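Coatomer subunit delta (Saccharomyces cerevisiae, PDB 5FJZ) is a coatomer subunit that probably serves retrograde Golgi-to-ER transport of dilysine-tagged proteins; its mu-homology domain binds a Dsl1 tryptophan-motif peptide. Local coordinates at residues Ile17-Val22 and Thr237-Gln242. Residues are numbered along the deposited sequence; the frame is centred on the assembly and turned at random.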
loop_
_atom_site.group_PDB
_atom_site.type_symbol
_atom_site.label_atom_id
_atom_site.label_comp_id
_atom_site.label_asym_id
_atom_site.label_seq_id
_atom_site.Cartn_x
_atom_site.Cartn_y
_atom_site.Cartn_z
ATOM N N ILE A 17 -12.371 -26.451 -2.812
ATOM C CA ILE A 17 -12.715 -25.276 -3.577
ATOM C C ILE A 17 -13.282 -24.218 -2.639
ATOM O O ILE A 17 -14.155 -24.519 -1.821
ATOM C CB ILE A 17 -13.752 -25.629 -4.692
ATOM C CG1 ILE A 17 -13.129 -26.569 -5.741
ATOM C CG2 ILE A 17 -14.288 -24.361 -5.306
ATOM C CD1 ILE A 17 -14.176 -27.302 -6.537
ATOM N N SER A 18 -12.750 -22.984 -2.712
ATOM C CA SER A 18 -13.185 -21.897 -1.863
ATOM C C SER A 18 -13.792 -20.822 -2.734
ATOM O O SER A 18 -13.161 -20.336 -3.670
ATOM C CB SER A 18 -12.017 -21.345 -1.057
ATOM O OG SER A 18 -12.471 -20.297 -0.237
ATOM N N ILE A 19 -15.053 -20.425 -2.427
ATOM C CA ILE A 19 -15.672 -19.363 -3.151
ATOM C C ILE A 19 -15.800 -18.186 -2.190
ATOM O O ILE A 19 -16.564 -18.270 -1.166
ATOM C CB ILE A 19 -17.061 -19.809 -3.647
ATOM C CG1 ILE A 19 -16.933 -21.029 -4.576
ATOM C CG2 ILE A 19 -17.783 -18.691 -4.378
ATOM C CD1 ILE A 19 -18.264 -21.701 -4.921
ATOM N N LYS A 20 -15.011 -17.145 -2.441
ATOM C CA LYS A 20 -14.864 -16.062 -1.439
ATOM C C LYS A 20 -15.383 -14.784 -1.988
ATOM O O LYS A 20 -14.972 -14.379 -3.088
ATOM C CB LYS A 20 -13.384 -15.930 -1.084
ATOM C CG LYS A 20 -12.807 -17.092 -0.298
ATOM C CD LYS A 20 -11.281 -16.912 -0.075
ATOM C CE LYS A 20 -10.834 -17.680 1.143
ATOM N NZ LYS A 20 -9.351 -17.910 1.148
ATOM N N GLU A 21 -16.349 -14.164 -1.324
ATOM C CA GLU A 21 -16.894 -12.855 -1.729
ATOM C C GLU A 21 -16.694 -11.795 -0.686
ATOM O O GLU A 21 -16.724 -12.065 0.563
ATOM C CB GLU A 21 -18.364 -12.940 -2.176
ATOM C CG GLU A 21 -18.437 -13.807 -3.415
ATOM C CD GLU A 21 -19.813 -14.061 -3.963
ATOM O OE1 GLU A 21 -20.785 -14.005 -3.158
ATOM O OE2 GLU A 21 -19.921 -14.268 -5.197
ATOM N N VAL A 22 -16.328 -10.614 -1.150
ATOM C CA VAL A 22 -16.094 -9.437 -0.299
ATOM C C VAL A 22 -16.964 -8.279 -0.746
ATOM O O VAL A 22 -17.084 -8.017 -1.913
ATOM C CB VAL A 22 -14.627 -8.979 -0.414
ATOM C CG1 VAL A 22 -14.364 -7.716 0.375
ATOM C CG2 VAL A 22 -13.703 -10.075 0.020
ATOM N N THR A 237 -23.651 -14.438 -4.233
ATOM C CA THR A 237 -24.186 -14.050 -5.570
ATOM C C THR A 237 -24.702 -15.301 -6.293
ATOM O O THR A 237 -25.108 -15.207 -7.438
ATOM C CB THR A 237 -23.131 -13.398 -6.426
ATOM O OG1 THR A 237 -22.035 -14.318 -6.527
ATOM C CG2 THR A 237 -22.703 -12.075 -5.813
ATOM N N GLY A 238 -24.642 -16.464 -5.656
ATOM C CA GLY A 238 -25.050 -17.727 -6.333
ATOM C C GLY A 238 -23.978 -18.590 -6.956
ATOM O O GLY A 238 -24.290 -19.558 -7.611
ATOM N N MET A 239 -22.682 -18.236 -6.825
ATOM C CA MET A 239 -21.644 -19.094 -7.341
ATOM C C MET A 239 -21.576 -20.422 -6.583
ATOM O O MET A 239 -21.683 -20.468 -5.361
ATOM C CB MET A 239 -20.276 -18.301 -7.281
ATOM C CG MET A 239 -18.985 -18.992 -7.862
ATOM S SD MET A 239 -18.990 -19.578 -9.573
ATOM C CE MET A 239 -19.163 -18.037 -10.472
ATOM N N ALA A 240 -21.375 -21.495 -7.341
ATOM C CA ALA A 240 -21.393 -22.849 -6.779
ATOM C C ALA A 240 -20.817 -23.824 -7.837
ATOM O O ALA A 240 -20.674 -23.502 -8.985
ATOM C CB ALA A 240 -22.826 -23.236 -6.433
ATOM N N ILE A 241 -20.478 -25.029 -7.373
ATOM C CA ILE A 241 -19.853 -26.045 -8.155
ATOM C C ILE A 241 -20.874 -27.178 -8.372
ATOM O O ILE A 241 -21.572 -27.593 -7.441
ATOM C CB ILE A 241 -18.667 -26.634 -7.396
ATOM C CG1 ILE A 241 -17.646 -25.537 -7.082
ATOM C CG2 ILE A 241 -18.003 -27.776 -8.193
ATOM C CD1 ILE A 241 -17.102 -24.798 -8.274
ATOM N N GLN A 242 -20.890 -27.670 -9.586
ATOM C CA GLN A 242 -21.764 -28.822 -9.956
ATOM C C GLN A 242 -21.043 -30.138 -9.809
ATOM O O GLN A 242 -21.544 -31.096 -9.248
ATOM C CB GLN A 242 -22.033 -28.621 -11.409
ATOM C CG GLN A 242 -22.729 -29.735 -12.076
ATOM C CD GLN A 242 -23.880 -29.044 -12.751
ATOM O OE1 GLN A 242 -23.872 -28.825 -13.954
ATOM N NE2 GLN A 242 -24.856 -28.544 -11.915
#
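The flat carboxylate of Glu21 turns its oxygen-bearing edge toward Thr237, whose backbone N and OG1 both approach close to the carboxylate plane; Thr237 CG2 sits off that plane, outward of the two oxygens and 3.6 Å from Glu21 OE2. OE1 accepts the Thr237 backbone N-H through its syn lone pair (N to OE1 3.1 Å, N-H...O angle 144°). OE2 takes the Thr237 hydroxyl, although 2.5 Å from Thr237 OG1 is very short and its exact length doubtful. OE2 also accepts from Trp109 NE1, giving the buried carboxylate three donors, while Ser235 OG bonds to Thr237 OG1. Glu21 is extended beyond CG (chi2 177°), carrying the carboxylate across to 237-242.

Beyond this polar end the contact is aliphatic. Ile19 CG2 packs 3.7 Å from Met239 CG, the two side chains crossing at about a right angle, and Ile19 CD1 rests 3.8 Å from Ala240 CA. Met239 bends at chi2 and chi3, its end leading away from 17-22. Ile17 and Ile241 meet tip to tip, Ile17 CD1 lying 3.9 Å from Ile241 CG1.

The segments run nearly antiparallel (176°), side chains of 17-22 meeting both side chains and backbone of 237-242. Strand 15-27, within the DSL1-interacting region and bordered by strands 33-46 and 257-269 in the domain's large mixed sheet, is covered here by the loop leading into strand 241-246, which pairs with strand 54-58 in a small antiparallel sheet.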